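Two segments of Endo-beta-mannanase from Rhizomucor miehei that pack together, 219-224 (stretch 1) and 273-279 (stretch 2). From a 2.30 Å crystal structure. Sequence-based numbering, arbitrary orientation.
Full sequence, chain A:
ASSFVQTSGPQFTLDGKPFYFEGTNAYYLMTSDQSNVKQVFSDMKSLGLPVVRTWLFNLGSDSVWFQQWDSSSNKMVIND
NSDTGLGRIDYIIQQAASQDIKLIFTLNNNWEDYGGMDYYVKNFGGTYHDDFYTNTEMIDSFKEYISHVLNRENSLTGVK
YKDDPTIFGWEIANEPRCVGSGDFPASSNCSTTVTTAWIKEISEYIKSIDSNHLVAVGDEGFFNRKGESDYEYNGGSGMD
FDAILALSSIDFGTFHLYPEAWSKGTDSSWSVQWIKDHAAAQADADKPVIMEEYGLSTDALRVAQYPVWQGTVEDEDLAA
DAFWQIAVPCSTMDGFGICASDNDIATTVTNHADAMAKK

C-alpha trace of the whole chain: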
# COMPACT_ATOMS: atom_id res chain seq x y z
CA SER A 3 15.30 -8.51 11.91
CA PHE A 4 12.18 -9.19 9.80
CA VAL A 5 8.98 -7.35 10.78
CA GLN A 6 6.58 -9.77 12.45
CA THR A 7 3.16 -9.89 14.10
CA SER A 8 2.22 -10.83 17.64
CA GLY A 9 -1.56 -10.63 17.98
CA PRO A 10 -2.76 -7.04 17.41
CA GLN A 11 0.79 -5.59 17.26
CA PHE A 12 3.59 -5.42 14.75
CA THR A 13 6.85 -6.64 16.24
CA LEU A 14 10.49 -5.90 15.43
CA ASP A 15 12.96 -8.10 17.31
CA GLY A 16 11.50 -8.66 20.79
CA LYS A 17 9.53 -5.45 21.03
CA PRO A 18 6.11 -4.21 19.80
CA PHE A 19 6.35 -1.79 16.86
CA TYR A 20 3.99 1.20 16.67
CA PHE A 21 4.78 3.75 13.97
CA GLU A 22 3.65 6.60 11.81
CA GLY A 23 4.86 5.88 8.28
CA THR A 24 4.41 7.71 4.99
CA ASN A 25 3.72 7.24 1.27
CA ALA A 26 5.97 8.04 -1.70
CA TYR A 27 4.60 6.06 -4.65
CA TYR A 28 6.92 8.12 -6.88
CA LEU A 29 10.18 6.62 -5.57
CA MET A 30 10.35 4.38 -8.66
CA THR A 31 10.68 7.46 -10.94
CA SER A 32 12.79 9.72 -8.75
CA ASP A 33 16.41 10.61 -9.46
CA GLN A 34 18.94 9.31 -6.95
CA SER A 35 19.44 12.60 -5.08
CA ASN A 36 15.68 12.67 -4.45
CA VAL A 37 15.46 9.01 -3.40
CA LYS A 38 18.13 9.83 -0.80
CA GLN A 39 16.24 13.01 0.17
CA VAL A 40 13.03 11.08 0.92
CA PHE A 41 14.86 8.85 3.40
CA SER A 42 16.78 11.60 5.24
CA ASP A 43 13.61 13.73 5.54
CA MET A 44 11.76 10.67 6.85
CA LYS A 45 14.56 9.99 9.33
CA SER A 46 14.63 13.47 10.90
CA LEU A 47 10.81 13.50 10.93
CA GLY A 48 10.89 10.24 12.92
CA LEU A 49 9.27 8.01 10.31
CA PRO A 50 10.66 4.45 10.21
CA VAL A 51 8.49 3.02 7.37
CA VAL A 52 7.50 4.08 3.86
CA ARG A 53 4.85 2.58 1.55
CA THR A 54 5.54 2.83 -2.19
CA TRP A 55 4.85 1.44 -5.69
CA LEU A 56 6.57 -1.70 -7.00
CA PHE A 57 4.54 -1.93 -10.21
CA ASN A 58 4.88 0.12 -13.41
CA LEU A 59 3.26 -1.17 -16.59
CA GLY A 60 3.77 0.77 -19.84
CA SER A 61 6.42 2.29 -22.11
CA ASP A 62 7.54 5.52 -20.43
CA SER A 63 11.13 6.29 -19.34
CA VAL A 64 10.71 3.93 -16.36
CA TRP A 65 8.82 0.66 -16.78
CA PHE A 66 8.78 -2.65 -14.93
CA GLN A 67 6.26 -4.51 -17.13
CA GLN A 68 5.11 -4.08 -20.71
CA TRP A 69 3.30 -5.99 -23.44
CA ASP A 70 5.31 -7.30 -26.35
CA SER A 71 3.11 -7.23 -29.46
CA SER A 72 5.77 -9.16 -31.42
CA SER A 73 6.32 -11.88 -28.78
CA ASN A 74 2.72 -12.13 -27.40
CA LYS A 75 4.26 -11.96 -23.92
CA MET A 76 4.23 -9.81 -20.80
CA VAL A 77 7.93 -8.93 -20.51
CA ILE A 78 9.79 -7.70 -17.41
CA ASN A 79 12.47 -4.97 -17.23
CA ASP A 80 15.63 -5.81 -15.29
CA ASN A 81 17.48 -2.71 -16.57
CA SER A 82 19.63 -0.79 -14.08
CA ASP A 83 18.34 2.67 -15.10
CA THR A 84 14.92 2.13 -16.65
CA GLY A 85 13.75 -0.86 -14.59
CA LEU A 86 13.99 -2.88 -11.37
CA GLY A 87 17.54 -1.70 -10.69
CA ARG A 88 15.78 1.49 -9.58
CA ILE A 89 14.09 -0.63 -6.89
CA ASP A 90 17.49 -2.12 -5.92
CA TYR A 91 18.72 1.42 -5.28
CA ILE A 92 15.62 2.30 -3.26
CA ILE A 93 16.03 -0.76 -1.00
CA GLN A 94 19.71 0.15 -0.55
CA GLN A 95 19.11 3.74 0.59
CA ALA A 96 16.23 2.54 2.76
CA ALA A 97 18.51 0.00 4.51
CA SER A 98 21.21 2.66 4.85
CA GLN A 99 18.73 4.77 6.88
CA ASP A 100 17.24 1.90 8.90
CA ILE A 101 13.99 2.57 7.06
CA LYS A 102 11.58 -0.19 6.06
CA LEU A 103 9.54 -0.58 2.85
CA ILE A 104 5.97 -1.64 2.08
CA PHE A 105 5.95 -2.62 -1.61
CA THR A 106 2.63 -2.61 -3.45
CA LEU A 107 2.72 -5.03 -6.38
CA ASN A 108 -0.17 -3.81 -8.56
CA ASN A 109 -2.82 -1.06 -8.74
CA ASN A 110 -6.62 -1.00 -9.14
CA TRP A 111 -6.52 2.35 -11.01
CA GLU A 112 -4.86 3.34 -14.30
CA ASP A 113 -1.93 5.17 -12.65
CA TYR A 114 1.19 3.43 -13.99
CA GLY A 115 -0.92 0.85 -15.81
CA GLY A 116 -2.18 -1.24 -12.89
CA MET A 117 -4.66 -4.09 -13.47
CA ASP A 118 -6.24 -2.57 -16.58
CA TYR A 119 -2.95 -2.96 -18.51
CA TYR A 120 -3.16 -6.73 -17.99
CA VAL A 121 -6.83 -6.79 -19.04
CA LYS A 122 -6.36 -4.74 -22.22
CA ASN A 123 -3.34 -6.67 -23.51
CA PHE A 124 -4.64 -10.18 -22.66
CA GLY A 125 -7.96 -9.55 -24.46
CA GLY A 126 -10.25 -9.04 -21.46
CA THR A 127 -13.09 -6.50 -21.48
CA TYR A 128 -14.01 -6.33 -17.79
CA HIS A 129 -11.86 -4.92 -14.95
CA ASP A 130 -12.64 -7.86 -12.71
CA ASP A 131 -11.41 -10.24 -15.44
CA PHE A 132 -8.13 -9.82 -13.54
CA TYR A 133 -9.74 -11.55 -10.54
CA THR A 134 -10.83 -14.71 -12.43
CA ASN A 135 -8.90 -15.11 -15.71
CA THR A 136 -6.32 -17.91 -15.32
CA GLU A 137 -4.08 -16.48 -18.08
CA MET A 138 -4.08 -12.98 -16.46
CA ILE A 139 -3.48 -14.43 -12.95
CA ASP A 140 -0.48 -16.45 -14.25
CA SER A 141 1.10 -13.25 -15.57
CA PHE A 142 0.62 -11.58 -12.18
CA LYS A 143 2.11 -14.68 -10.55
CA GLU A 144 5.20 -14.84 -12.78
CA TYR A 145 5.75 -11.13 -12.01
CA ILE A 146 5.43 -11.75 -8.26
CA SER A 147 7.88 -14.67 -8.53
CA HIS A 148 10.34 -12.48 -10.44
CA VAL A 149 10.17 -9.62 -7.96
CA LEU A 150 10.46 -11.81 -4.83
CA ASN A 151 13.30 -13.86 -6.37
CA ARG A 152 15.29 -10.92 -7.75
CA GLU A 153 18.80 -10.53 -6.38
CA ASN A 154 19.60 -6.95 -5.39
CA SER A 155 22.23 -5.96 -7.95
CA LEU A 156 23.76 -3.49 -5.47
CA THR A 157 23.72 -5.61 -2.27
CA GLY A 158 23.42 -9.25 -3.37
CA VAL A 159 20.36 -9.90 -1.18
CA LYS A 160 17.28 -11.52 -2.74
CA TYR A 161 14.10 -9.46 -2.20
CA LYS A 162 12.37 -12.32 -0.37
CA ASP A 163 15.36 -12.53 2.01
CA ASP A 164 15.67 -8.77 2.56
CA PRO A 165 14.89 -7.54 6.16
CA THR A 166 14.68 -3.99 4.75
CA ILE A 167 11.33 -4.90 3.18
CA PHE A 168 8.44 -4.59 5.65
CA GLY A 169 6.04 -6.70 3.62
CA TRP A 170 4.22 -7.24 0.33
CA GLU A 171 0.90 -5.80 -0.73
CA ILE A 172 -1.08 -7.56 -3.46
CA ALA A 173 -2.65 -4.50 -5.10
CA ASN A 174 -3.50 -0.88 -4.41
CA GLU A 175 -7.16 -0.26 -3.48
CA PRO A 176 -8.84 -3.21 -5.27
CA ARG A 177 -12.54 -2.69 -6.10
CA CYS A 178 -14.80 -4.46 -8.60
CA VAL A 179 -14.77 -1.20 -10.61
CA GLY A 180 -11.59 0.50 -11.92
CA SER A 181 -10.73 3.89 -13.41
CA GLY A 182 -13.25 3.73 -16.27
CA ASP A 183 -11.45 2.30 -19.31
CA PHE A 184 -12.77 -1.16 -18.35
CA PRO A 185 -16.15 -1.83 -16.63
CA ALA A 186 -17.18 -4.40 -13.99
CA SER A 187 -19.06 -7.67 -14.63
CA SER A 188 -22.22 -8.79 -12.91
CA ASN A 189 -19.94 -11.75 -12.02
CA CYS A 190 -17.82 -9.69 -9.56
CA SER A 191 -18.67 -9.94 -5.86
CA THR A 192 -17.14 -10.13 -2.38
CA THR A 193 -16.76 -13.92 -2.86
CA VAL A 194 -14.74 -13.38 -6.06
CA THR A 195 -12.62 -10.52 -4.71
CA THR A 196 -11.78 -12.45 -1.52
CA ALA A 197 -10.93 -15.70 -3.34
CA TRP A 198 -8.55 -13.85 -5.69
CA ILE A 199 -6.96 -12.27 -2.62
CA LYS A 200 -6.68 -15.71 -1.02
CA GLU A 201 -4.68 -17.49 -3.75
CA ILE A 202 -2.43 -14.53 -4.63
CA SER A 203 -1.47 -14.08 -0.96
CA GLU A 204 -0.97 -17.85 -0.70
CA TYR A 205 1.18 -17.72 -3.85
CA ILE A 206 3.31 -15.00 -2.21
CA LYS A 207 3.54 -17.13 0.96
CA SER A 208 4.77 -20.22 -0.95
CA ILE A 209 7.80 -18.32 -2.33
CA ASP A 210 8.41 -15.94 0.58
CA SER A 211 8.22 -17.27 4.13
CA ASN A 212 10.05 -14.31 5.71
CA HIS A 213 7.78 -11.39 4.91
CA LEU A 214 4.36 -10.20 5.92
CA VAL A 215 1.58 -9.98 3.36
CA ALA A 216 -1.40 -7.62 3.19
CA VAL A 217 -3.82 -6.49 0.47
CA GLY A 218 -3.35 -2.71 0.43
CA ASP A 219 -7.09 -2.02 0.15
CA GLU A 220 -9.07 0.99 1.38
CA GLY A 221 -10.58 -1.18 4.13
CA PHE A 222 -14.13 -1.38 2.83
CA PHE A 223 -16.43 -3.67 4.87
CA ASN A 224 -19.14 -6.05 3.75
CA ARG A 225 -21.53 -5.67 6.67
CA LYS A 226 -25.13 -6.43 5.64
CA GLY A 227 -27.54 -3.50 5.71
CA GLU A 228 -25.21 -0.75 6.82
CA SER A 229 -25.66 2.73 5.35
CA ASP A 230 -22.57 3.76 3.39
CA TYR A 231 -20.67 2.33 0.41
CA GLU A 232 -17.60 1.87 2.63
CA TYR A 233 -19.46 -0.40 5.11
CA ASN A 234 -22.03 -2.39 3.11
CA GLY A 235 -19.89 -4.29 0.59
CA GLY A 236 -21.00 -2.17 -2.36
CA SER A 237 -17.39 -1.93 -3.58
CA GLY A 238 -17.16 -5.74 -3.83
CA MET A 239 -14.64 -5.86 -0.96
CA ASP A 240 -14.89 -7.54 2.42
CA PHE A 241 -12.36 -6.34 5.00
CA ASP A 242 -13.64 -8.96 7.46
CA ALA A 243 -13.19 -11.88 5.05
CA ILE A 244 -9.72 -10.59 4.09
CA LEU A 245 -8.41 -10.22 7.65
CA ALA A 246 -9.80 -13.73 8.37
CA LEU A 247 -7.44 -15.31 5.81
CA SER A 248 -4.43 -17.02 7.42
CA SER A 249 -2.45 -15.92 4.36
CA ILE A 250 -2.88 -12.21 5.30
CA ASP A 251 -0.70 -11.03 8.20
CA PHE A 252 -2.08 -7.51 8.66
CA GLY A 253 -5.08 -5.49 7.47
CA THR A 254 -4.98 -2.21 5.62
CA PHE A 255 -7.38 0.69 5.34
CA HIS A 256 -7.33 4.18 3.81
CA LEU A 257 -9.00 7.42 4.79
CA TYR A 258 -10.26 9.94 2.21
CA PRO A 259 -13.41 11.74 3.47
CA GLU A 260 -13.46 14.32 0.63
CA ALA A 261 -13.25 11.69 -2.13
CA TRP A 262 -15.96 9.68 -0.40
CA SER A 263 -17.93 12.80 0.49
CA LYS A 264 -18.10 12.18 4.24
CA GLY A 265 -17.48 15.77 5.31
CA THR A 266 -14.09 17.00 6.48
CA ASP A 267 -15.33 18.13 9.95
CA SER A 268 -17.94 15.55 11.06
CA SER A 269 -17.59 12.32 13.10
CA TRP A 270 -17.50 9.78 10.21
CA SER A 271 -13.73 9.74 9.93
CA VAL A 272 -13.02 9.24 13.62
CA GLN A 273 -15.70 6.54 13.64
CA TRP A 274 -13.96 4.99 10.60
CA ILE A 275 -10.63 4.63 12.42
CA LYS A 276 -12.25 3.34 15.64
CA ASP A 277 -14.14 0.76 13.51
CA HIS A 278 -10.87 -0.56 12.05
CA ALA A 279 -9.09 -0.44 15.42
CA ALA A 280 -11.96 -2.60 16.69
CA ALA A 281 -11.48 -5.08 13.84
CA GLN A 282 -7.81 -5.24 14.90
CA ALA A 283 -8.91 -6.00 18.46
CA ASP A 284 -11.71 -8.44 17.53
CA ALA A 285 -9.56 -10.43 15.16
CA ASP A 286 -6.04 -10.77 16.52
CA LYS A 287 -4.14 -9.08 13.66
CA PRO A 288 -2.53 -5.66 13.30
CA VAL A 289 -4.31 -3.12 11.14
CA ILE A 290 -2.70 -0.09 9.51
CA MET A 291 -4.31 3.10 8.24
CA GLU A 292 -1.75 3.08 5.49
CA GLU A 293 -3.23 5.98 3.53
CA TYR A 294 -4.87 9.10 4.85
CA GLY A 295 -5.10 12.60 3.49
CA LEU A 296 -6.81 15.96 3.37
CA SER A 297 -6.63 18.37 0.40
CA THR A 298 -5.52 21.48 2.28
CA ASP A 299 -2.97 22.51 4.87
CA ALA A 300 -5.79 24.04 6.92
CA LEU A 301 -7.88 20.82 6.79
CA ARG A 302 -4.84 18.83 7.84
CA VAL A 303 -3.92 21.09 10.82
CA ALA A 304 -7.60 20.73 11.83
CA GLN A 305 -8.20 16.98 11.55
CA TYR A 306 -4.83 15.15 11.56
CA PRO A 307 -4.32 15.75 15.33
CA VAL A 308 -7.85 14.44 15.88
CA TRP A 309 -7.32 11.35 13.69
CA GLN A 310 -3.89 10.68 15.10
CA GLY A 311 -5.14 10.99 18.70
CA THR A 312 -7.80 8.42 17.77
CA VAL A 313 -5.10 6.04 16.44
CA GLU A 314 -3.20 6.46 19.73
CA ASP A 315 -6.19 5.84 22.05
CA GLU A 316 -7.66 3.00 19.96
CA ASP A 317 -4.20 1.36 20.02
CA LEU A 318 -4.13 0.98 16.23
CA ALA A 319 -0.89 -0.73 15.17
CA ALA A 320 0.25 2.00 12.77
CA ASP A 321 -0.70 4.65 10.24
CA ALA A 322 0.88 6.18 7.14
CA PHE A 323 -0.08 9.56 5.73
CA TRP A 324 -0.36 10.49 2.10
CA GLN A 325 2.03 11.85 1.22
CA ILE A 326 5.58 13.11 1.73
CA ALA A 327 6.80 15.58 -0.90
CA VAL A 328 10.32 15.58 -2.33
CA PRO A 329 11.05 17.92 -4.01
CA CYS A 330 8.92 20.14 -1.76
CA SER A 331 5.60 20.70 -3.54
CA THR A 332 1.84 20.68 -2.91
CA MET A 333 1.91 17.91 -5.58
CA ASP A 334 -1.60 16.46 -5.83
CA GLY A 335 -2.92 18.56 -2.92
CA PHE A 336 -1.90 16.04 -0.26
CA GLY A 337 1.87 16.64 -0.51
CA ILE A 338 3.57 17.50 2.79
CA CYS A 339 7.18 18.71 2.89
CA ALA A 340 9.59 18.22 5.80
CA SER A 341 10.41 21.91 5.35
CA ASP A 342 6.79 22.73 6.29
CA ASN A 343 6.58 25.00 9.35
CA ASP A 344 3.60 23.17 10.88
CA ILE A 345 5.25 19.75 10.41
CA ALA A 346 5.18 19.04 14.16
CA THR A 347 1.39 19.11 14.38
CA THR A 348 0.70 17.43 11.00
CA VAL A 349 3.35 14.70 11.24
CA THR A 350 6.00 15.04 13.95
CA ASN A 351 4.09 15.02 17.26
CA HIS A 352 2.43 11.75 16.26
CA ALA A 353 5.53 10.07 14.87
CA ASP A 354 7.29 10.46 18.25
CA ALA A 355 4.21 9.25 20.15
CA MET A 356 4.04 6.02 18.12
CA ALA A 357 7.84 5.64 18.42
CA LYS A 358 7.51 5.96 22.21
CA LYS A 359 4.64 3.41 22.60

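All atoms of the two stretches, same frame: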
# COMPACT_ATOMS: atom_id res chain seq x y z
N ASP A 219 -5.77 -2.55 0.49
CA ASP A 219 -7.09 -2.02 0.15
C ASP A 219 -7.46 -0.82 1.00
O ASP A 219 -6.75 -0.48 1.95
CB ASP A 219 -8.18 -3.10 0.27
CG ASP A 219 -8.41 -3.58 1.72
OD1 ASP A 219 -7.45 -4.06 2.37
OD2 ASP A 219 -9.57 -3.51 2.19
N GLU A 220 -8.58 -0.18 0.66
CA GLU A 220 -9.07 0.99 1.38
C GLU A 220 -9.72 0.62 2.71
O GLU A 220 -9.93 1.50 3.57
CB GLU A 220 -10.05 1.79 0.51
CG GLU A 220 -9.37 2.56 -0.60
CD GLU A 220 -10.23 2.70 -1.84
OE1 GLU A 220 -10.64 1.67 -2.43
OE2 GLU A 220 -10.49 3.86 -2.24
N GLY A 221 -10.03 -0.66 2.88
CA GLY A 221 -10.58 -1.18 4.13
C GLY A 221 -12.08 -1.26 4.15
O GLY A 221 -12.70 -1.27 5.21
N PHE A 222 -12.68 -1.33 2.96
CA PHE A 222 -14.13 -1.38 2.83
C PHE A 222 -14.71 -2.68 3.39
O PHE A 222 -14.22 -3.76 3.08
CB PHE A 222 -14.57 -1.15 1.37
CG PHE A 222 -14.18 0.21 0.82
CD1 PHE A 222 -13.92 1.30 1.68
CD2 PHE A 222 -14.09 0.42 -0.55
CE1 PHE A 222 -13.56 2.54 1.17
CE2 PHE A 222 -13.74 1.67 -1.06
CZ PHE A 222 -13.48 2.73 -0.20
N PHE A 223 -15.74 -2.54 4.23
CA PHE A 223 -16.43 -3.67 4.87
C PHE A 223 -17.53 -4.25 4.00
O PHE A 223 -17.97 -3.62 3.05
CB PHE A 223 -17.06 -3.24 6.19
CG PHE A 223 -16.08 -2.88 7.25
CD1 PHE A 223 -15.37 -3.87 7.92
CD2 PHE A 223 -15.87 -1.55 7.59
CE1 PHE A 223 -14.46 -3.54 8.91
CE2 PHE A 223 -14.97 -1.21 8.58
CZ PHE A 223 -14.26 -2.21 9.24
N ASN A 224 -17.97 -5.45 4.36
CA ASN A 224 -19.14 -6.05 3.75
C ASN A 224 -20.14 -6.45 4.83
O ASN A 224 -20.50 -7.61 4.98
CB ASN A 224 -18.75 -7.25 2.87
CG ASN A 224 -19.94 -7.99 2.32
OD1 ASN A 224 -20.98 -7.41 2.02
ND2 ASN A 224 -19.81 -9.30 2.19
N GLN A 273 -14.98 7.82 13.56
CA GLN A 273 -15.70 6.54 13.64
C GLN A 273 -15.09 5.47 12.73
O GLN A 273 -15.08 4.30 13.08
CB GLN A 273 -17.20 6.72 13.34
CG GLN A 273 -18.03 5.46 13.52
CD GLN A 273 -18.38 5.21 14.97
OE1 GLN A 273 -19.23 5.89 15.53
NE2 GLN A 273 -17.74 4.22 15.59
N TRP A 274 -14.57 5.90 11.58
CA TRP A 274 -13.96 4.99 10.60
C TRP A 274 -12.71 4.34 11.12
O TRP A 274 -12.50 3.12 10.93
CB TRP A 274 -13.66 5.79 9.33
CG TRP A 274 -13.05 5.03 8.17
CD1 TRP A 274 -11.80 5.22 7.61
CD2 TRP A 274 -13.68 3.98 7.36
NE1 TRP A 274 -11.60 4.38 6.54
CE2 TRP A 274 -12.69 3.60 6.34
CE3 TRP A 274 -14.90 3.33 7.37
CZ2 TRP A 274 -12.94 2.62 5.39
CZ3 TRP A 274 -15.15 2.34 6.40
CH2 TRP A 274 -14.18 1.99 5.44
N ILE A 275 -11.86 5.13 11.79
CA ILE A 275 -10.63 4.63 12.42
C ILE A 275 -10.98 3.67 13.56
O ILE A 275 -10.54 2.52 13.56
CB ILE A 275 -9.74 5.79 12.96
CG1 ILE A 275 -9.28 6.70 11.82
CG2 ILE A 275 -8.54 5.26 13.74
CD1 ILE A 275 -8.98 8.12 12.24
N LYS A 276 -11.78 4.15 14.52
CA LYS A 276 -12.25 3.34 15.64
C LYS A 276 -12.77 1.98 15.15
O LYS A 276 -12.43 0.94 15.72
CB LYS A 276 -13.35 4.07 16.42
CG LYS A 276 -12.87 5.25 17.25
CD LYS A 276 -14.01 6.17 17.65
CE LYS A 276 -14.59 5.85 19.01
NZ LYS A 276 -15.73 4.89 18.95
N ASP A 277 -13.58 2.00 14.10
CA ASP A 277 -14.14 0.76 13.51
C ASP A 277 -13.06 -0.22 13.03
O ASP A 277 -13.21 -1.42 13.20
CB ASP A 277 -15.13 1.07 12.38
CG ASP A 277 -16.45 1.63 12.90
OD1 ASP A 277 -16.72 1.53 14.12
OD2 ASP A 277 -17.22 2.19 12.07
N HIS A 278 -11.99 0.30 12.44
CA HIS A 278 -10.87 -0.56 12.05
C HIS A 278 -9.98 -0.96 13.20
O HIS A 278 -9.46 -2.08 13.20
CB HIS A 278 -10.08 0.07 10.91
CG HIS A 278 -10.87 0.20 9.63
ND1 HIS A 278 -10.82 -0.71 8.65
CD2 HIS A 278 -11.76 1.18 9.21
CE1 HIS A 278 -11.64 -0.34 7.65
NE2 HIS A 278 -12.21 0.82 7.99
N ALA A 279 -9.80 -0.08 14.19
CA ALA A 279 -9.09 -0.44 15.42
C ALA A 279 -9.82 -1.53 16.19
O ALA A 279 -9.19 -2.33 16.88
CB ALA A 279 -8.89 0.79 16.31

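An irregular segment, residues 219-224, lies against one side of a helix that runs through residues 273-279. No hydrogen bond crosses between them; the contact is built from aromatic rings and backbone, and together the two stretches bury 259 Å².

Asp-219 does not touch the helix, but it helps to shape the loop that does. Its carboxylate folds back in a p rotamer, and Asp-219 OD2 accepts a weak hydrogen bond from the backbone N of Gly-221 at 3.0 Å. A short acidic side chain suits this task, since it can reach an amide two residues along.

Glu-220 meets the helix through its backbone: its O lies 3.7 Å from CZ2 of Trp-274, at the edge of the indole and near its plane. The end of the side chain leads away from the helix, and its carboxylate oxygens are hydrogen-bonded elsewhere in the structure.

At Gly-221 the two backbones have their closest pair of CA atoms, Gly-221 CA and His-278 CA, 7.9 Å apart. Its phi and psi of 95° and 24° would jam a CB against the preceding carbonyl O, which by itself calls for glycine. A CB would also point toward the helix and come within 4.1 Å of Trp-274 CZ2. The carbonyl O of Gly-221 lies 3.6 Å from CH2 of Trp-274.

Phe-222 starts with its CA-to-CB bond pointing away, yet its ring comes nearer the helix, bringing Phe-222 CD1 to 3.8 Å from Trp-274 CH2. The indole atom sits at the edge of the phenyl ring, making a modest apolar contact between two buried side chains.

Phe-223 has the largest covered area of stretch 1, 73 Å². Its CA-to-CB bond runs sideways, and the m rotamer carries the ring to the helix, where one flat side chain can meet residues on successive turns. It presents its edge to the face of Trp-274 in an offset arrangement, with the phenyl and six-membered ring centroids 6.0 Å apart and the planes at 79°; Phe-223 CD2 lies 4.1 Å from Trp-274 CZ3. With His-278 it forms an offset stack, the centroids 4.7 Å apart and the planes inclined by 29°. Between these two partners in sequence, Asp-277 offers its CB 4.4 Å from Phe-223 CE2.

Asn-224 lies beyond the contact. Its side chain is out of reach of the helix, and a polar amide fits this partly exposed position, with ND2 hydrogen-bonded elsewhere in the structure.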